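Coenzyme F420-dependent N(5),N(10)-methenyltetrahydromethanopterin reductase-related protein (Desulfurobacterium thermolithotrophum DSM 11699, PDB 6HUZ) binds the iron-guanylylpyridinol cofactor and, as a bacterial paralog of [Fe]-hydrogenase, uses tetrahydrofolate derivatives such as methenyl-tetrahydrofolate as substrates. Local coordinates at residues 29-40 with 60-69. Numbering follows the deposited sequence.
Sequences PYGGSAMAVEFA and IRKKVEDAGV
Val37 and Ala40 pack against Val64, Ala67 and Val69 where helix 32-41 lies on helix 58-66 and on the turn that follows it, Ala67 to Val69, on one face of the parallel sheet of a Rossmann-like domain. No hydrogen bond crosses between segments 29-40 and 60-69; the 416 Å² they bury, both sides summed, is mostly aliphatic, with methyls also resting on the backbone oxygens of Ala36 and Ala67. Packing is tightest toward the end of 60-69. There Val69 CG2 approaches Ala36 O to 3.5 Å and Ala36 CB to 3.8 Å, and it also meets Ala40 CB at 3.7 Å. With Val69 CG1 anti to the backbone N (chi1 174°), CG2 is left anti to the carbonyl carbon and lies against the turn Ala36 to Ala40. Ala36 and Val69 both continue onto Leu48 of strand 45-49, so this side of the contact merges with the sheet. Both branches of Val37 touch Ala67 CB, and CG2 also rests 3.9 Å from Val64 CA. Val64 in turn reaches Leu71 of strand 70-72.

Pro29, which follows a cis peptide bond, closes the other end: its CB lies 3.8 Å from Ile60 CG2, and its CG touches Val64 CG2. The loose part is the solvent-exposed margin, where Lys63 is fully extended, yet its NZ comes no closer than 4.3 Å to Pro29 CD. Just after Pro29, helix 32-41 begins close to the cofactor: Ser33, whose OG hydrogen-bonds to Phe8 O, has its side chain about 8 Å from the bound iron-guanylylpyridinol. Helix 58-66 closes in a Schellman motif, Gly68 taking a positive phi of 108°, its N-H bonding to Glu65 O. Just before that glycine, Ala67 O comes within 3.4 Å of the methyl carbon CB of Ala40.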
ATOM      1  N   PRO A  29       4.709  23.426  28.006  1.00 42.55           N
ATOM      2  CA  PRO A  29       3.632  23.227  27.030  1.00 40.79           C
ATOM      3  C   PRO A  29       4.107  22.653  25.696  1.00 43.66           C
ATOM      4  O   PRO A  29       5.157  23.027  25.183  1.00 43.99           O
ATOM      5  CB  PRO A  29       3.061  24.631  26.884  1.00 44.13           C
ATOM      6  CG  PRO A  29       4.289  25.508  26.984  1.00 49.94           C
ATOM      7  CD  PRO A  29       5.142  24.839  28.046  1.00 46.26           C
ATOM      8  N   TYR A  30       3.310  21.747  25.143  1.00 38.45           N
ATOM      9  CA  TYR A  30       3.586  21.083  23.879  1.00 39.28           C
ATOM     10  C   TYR A  30       2.635  21.610  22.814  1.00 41.69           C
ATOM     11  O   TYR A  30       1.578  22.149  23.145  1.00 40.15           O
ATOM     12  CB  TYR A  30       3.327  19.578  24.039  1.00 39.29           C
ATOM     13  CG  TYR A  30       4.290  18.877  24.975  1.00 40.41           C
ATOM     14  CD1 TYR A  30       5.609  18.641  24.599  1.00 41.47           C
ATOM     15  CD2 TYR A  30       3.861  18.369  26.195  1.00 40.55           C
ATOM     16  CE1 TYR A  30       6.480  17.938  25.424  1.00 44.83           C
ATOM     17  CE2 TYR A  30       4.731  17.692  27.044  1.00 41.67           C
ATOM     18  CZ  TYR A  30       6.039  17.464  26.649  1.00 48.52           C
ATOM     19  OH  TYR A  30       6.898  16.772  27.482  1.00 41.54           O
ATOM     20  N   GLY A  31       3.009  21.433  21.554  1.00 39.17           N
ATOM     21  CA  GLY A  31       2.181  21.844  20.426  1.00 36.92           C
ATOM     22  C   GLY A  31       2.416  23.250  19.921  1.00 39.06           C
ATOM     23  O   GLY A  31       3.553  23.698  19.855  1.00 32.97           O
ATOM     24  N   GLY A  32       1.340  23.929  19.548  1.00 36.81           N
ATOM     25  CA  GLY A  32       1.386  25.283  19.006  1.00 39.07           C
ATOM     26  C   GLY A  32       2.126  26.249  19.896  1.00 40.67           C
ATOM     27  O   GLY A  32       2.878  27.094  19.414  1.00 37.22           O
ATOM     28  N   SER A  33       1.881  26.127  21.215  1.00 38.63           N
ATOM     29  CA  SER A  33       2.523  26.945  22.235  1.00 40.37           C
ATOM     30  C   SER A  33       4.043  26.815  22.141  1.00 42.60           C
ATOM     31  O   SER A  33       4.743  27.829  22.183  1.00 42.21           O
ATOM     32  CB  SER A  33       2.081  26.463  23.618  1.00 42.84           C
ATOM     33  OG  SER A  33       2.248  25.054  23.683  1.00 46.04           O
ATOM     34  N   ALA A  34       4.552  25.576  22.041  1.00 36.15           N
ATOM     35  CA  ALA A  34       6.003  25.327  21.956  1.00 37.29           C
ATOM     36  C   ALA A  34       6.582  25.953  20.676  1.00 42.95           C
ATOM     37  O   ALA A  34       7.663  26.537  20.720  1.00 42.79           O
ATOM     38  CB  ALA A  34       6.275  23.813  21.940  1.00 37.07           C
ATOM     39  N   MET A  35       5.857  25.803  19.549  1.00 38.00           N
ATOM     40  CA  MET A  35       6.234  26.342  18.247  1.00 34.89           C
ATOM     41  C   MET A  35       6.359  27.858  18.382  1.00 39.83           C
ATOM     42  O   MET A  35       7.341  28.437  17.942  1.00 40.48           O
ATOM     43  CB  MET A  35       5.170  26.015  17.193  1.00 33.95           C
ATOM     44  CG  MET A  35       5.196  24.564  16.740  1.00 33.67           C
ATOM     45  SD  MET A  35       3.919  24.227  15.536  1.00 38.69           S
ATOM     46  CE  MET A  35       4.412  25.257  14.217  1.00 32.57           C
ATOM     47  N   ALA A  36       5.363  28.487  18.956  1.00 37.15           N
ATOM     48  CA  ALA A  36       5.346  29.958  19.189  1.00 38.23           C
ATOM     49  C   ALA A  36       6.549  30.408  20.004  1.00 40.59           C
ATOM     50  O   ALA A  36       7.219  31.355  19.635  1.00 41.34           O
ATOM     51  CB  ALA A  36       4.067  30.351  19.916  1.00 39.25           C
ATOM     52  N   VAL A  37       6.810  29.744  21.127  1.00 39.67           N
ATOM     53  CA  VAL A  37       7.947  30.067  21.985  1.00 39.52           C
ATOM     54  C   VAL A  37       9.248  29.991  21.178  1.00 45.04           C
ATOM     55  O   VAL A  37      10.095  30.889  21.284  1.00 44.39           O
ATOM     56  CB  VAL A  37       7.970  29.140  23.228  1.00 43.60           C
ATOM     57  CG1 VAL A  37       9.365  29.088  23.866  1.00 43.03           C
ATOM     58  CG2 VAL A  37       6.927  29.603  24.258  1.00 44.51           C
ATOM     59  N   GLU A  38       9.416  28.939  20.367  1.00 39.87           N
ATOM     60  CA  GLU A  38      10.628  28.800  19.564  1.00 38.65           C
ATOM     61  C   GLU A  38      10.784  29.919  18.546  1.00 38.94           C
ATOM     62  O   GLU A  38      11.892  30.403  18.364  1.00 40.26           O
ATOM     63  CB  GLU A  38      10.648  27.429  18.836  1.00 36.82           C
ATOM     64  CG  GLU A  38      10.982  26.300  19.791  1.00 41.98           C
ATOM     65  CD  GLU A  38      10.722  24.887  19.289  1.00 53.44           C
ATOM     66  OE1 GLU A  38      10.817  23.963  20.128  1.00 48.89           O
ATOM     67  OE2 GLU A  38      10.423  24.696  18.085  1.00 44.31           O
ATOM     68  N   PHE A  39       9.691  30.306  17.859  1.00 37.68           N
ATOM     69  CA  PHE A  39       9.768  31.371  16.846  1.00 38.56           C
ATOM     70  C   PHE A  39      10.074  32.707  17.565  1.00 44.51           C
ATOM     71  O   PHE A  39      10.845  33.531  17.064  1.00 42.51           O
ATOM     72  CB  PHE A  39       8.438  31.453  16.034  1.00 38.99           C
ATOM     73  CG  PHE A  39       8.023  30.226  15.228  1.00 39.41           C
ATOM     74  CD1 PHE A  39       8.944  29.524  14.471  1.00 41.66           C
ATOM     75  CD2 PHE A  39       6.703  29.797  15.216  1.00 39.83           C
ATOM     76  CE1 PHE A  39       8.557  28.401  13.728  1.00 42.75           C
ATOM     77  CE2 PHE A  39       6.323  28.678  14.475  1.00 39.92           C
ATOM     78  CZ  PHE A  39       7.250  27.997  13.730  1.00 36.34           C
ATOM     79  N   ALA A  40       9.482  32.904  18.752  1.00 40.45           N
ATOM     80  CA  ALA A  40       9.698  34.107  19.550  1.00 40.25           C
ATOM     81  C   ALA A  40      11.159  34.152  20.018  1.00 48.22           C
ATOM     82  O   ALA A  40      11.791  35.216  19.975  1.00 50.65           O
ATOM     83  CB  ALA A  40       8.745  34.119  20.742  1.00 39.99           C
ATOM     84  N   ILE A  60       2.389  28.279  33.255  1.00 54.62           N
ATOM     85  CA  ILE A  60       2.650  27.914  31.873  1.00 53.25           C
ATOM     86  C   ILE A  60       2.432  29.132  30.992  1.00 54.65           C
ATOM     87  O   ILE A  60       3.230  29.385  30.097  1.00 54.01           O
ATOM     88  CB  ILE A  60       1.767  26.720  31.470  1.00 54.96           C
ATOM     89  CG1 ILE A  60       2.290  25.453  32.160  1.00 57.59           C
ATOM     90  CG2 ILE A  60       1.746  26.538  29.954  1.00 53.31           C
ATOM     91  CD1 ILE A  60       1.280  24.310  32.238  1.00 57.57           C
ATOM     92  N   ARG A  61       1.363  29.889  31.245  1.00 49.25           N
ATOM     93  CA  ARG A  61       1.090  31.094  30.463  1.00 52.27           C
ATOM     94  C   ARG A  61       2.256  32.088  30.589  1.00 56.70           C
ATOM     95  O   ARG A  61       2.716  32.629  29.575  1.00 54.02           O
ATOM     96  CB  ARG A  61      -0.225  31.736  30.929  1.00 61.45           C
ATOM     97  CG  ARG A  61      -0.723  32.843  30.021  1.00 75.32           C
ATOM     98  CD  ARG A  61      -1.913  33.598  30.597  1.00 83.64           C
ATOM     99  NE  ARG A  61      -2.211  34.780  29.782  1.00 90.33           N
ATOM    100  CZ  ARG A  61      -3.431  35.219  29.481  1.00100.04           C
ATOM    101  NH1 ARG A  61      -3.585  36.301  28.723  1.00 82.96           N
ATOM    102  NH2 ARG A  61      -4.508  34.584  29.935  1.00 84.27           N
ATOM    103  N   LYS A  62       2.741  32.313  31.832  1.00 56.31           N
ATOM    104  CA  LYS A  62       3.850  33.231  32.113  1.00 57.19           C
ATOM    105  C   LYS A  62       5.109  32.815  31.358  1.00 60.35           C
ATOM    106  O   LYS A  62       5.839  33.678  30.860  1.00 58.11           O
ATOM    107  CB  LYS A  62       4.151  33.275  33.620  1.00 60.07           C
ATOM    108  CG  LYS A  62       5.494  33.937  33.956  1.00 76.80           C
ATOM    109  CD  LYS A  62       5.605  34.310  35.433  1.00 91.77           C
ATOM    110  CE  LYS A  62       6.707  35.315  35.702  1.00 98.92           C
ATOM    111  NZ  LYS A  62       8.061  34.718  35.540  1.00105.08           N
ATOM    112  N   LYS A  63       5.377  31.501  31.301  1.00 53.14           N
ATOM    113  CA  LYS A  63       6.556  30.972  30.601  1.00 53.29           C
ATOM    114  C   LYS A  63       6.471  31.312  29.101  1.00 54.81           C
ATOM    115  O   LYS A  63       7.474  31.688  28.486  1.00 55.15           O
ATOM    116  CB  LYS A  63       6.634  29.450  30.832  1.00 58.08           C
ATOM    117  CG  LYS A  63       7.830  28.761  30.185  1.00 85.12           C
ATOM    118  CD  LYS A  63       7.809  27.254  30.428  1.00 97.44           C
ATOM    119  CE  LYS A  63       8.966  26.557  29.753  1.00117.58           C
ATOM    120  NZ  LYS A  63       8.942  25.087  29.982  1.00125.34           N
ATOM    121  N   VAL A  64       5.271  31.199  28.517  1.00 47.63           N
ATOM    122  CA  VAL A  64       5.036  31.499  27.108  1.00 48.03           C
ATOM    123  C   VAL A  64       5.206  33.006  26.869  1.00 53.92           C
ATOM    124  O   VAL A  64       5.928  33.388  25.944  1.00 52.53           O
ATOM    125  CB  VAL A  64       3.649  31.013  26.626  1.00 50.09           C
ATOM    126  CG1 VAL A  64       3.293  31.650  25.281  1.00 46.41           C
ATOM    127  CG2 VAL A  64       3.619  29.486  26.516  1.00 50.56           C
ATOM    128  N   GLU A  65       4.534  33.851  27.687  1.00 52.40           N
ATOM    129  CA  GLU A  65       4.620  35.309  27.549  1.00 52.85           C
ATOM    130  C   GLU A  65       6.050  35.817  27.736  1.00 59.83           C
ATOM    131  O   GLU A  65       6.470  36.721  27.008  1.00 59.82           O
ATOM    132  CB  GLU A  65       3.675  36.003  28.530  1.00 55.20           C
ATOM    133  CG  GLU A  65       2.218  35.886  28.117  1.00 58.39           C
ATOM    134  CD  GLU A  65       1.220  36.338  29.170  1.00 74.70           C
ATOM    135  OE1 GLU A  65       0.045  36.582  28.815  1.00 69.21           O
ATOM    136  OE2 GLU A  65       1.611  36.445  30.354  1.00 79.28           O
ATOM    137  N   ASP A  66       6.811  35.231  28.686  1.00 57.48           N
ATOM    138  CA  ASP A  66       8.204  35.632  28.940  1.00 57.78           C
ATOM    139  C   ASP A  66       9.101  35.478  27.708  1.00 62.79           C
ATOM    140  O   ASP A  66      10.090  36.208  27.589  1.00 62.05           O
ATOM    141  CB  ASP A  66       8.814  34.815  30.090  1.00 60.35           C
ATOM    142  CG  ASP A  66       8.340  35.193  31.478  1.00 70.60           C
ATOM    143  OD1 ASP A  66       7.753  36.302  31.636  1.00 68.45           O
ATOM    144  OD2 ASP A  66       8.555  34.391  32.409  1.00 81.28           O
ATOM    145  N   ALA A  67       8.782  34.530  26.812  1.00 57.98           N
ATOM    146  CA  ALA A  67       9.572  34.309  25.606  1.00 57.39           C
ATOM    147  C   ALA A  67       9.307  35.392  24.555  1.00 59.49           C
ATOM    148  O   ALA A  67      10.031  35.455  23.572  1.00 61.38           O
ATOM    149  CB  ALA A  67       9.265  32.927  25.027  1.00 57.05           C
ATOM    150  N   GLY A  68       8.289  36.223  24.763  1.00 56.39           N
ATOM    151  CA  GLY A  68       7.925  37.287  23.836  1.00 55.43           C
ATOM    152  C   GLY A  68       6.647  37.037  23.051  1.00 57.25           C
ATOM    153  O   GLY A  68       6.252  37.883  22.238  1.00 53.33           O
ATOM    154  N   VAL A  69       5.977  35.877  23.286  1.00 50.64           N
ATOM    155  CA  VAL A  69       4.738  35.521  22.585  1.00 46.88           C
ATOM    156  C   VAL A  69       3.574  36.372  23.073  1.00 55.13           C
ATOM    157  O   VAL A  69       3.338  36.468  24.274  1.00 51.61           O
ATOM    158  CB  VAL A  69       4.389  34.016  22.755  1.00 46.74           C
ATOM    159  CG1 VAL A  69       3.017  33.696  22.149  1.00 45.87           C
ATOM    160  CG2 VAL A  69       5.453  33.127  22.120  1.00 42.24           C
TER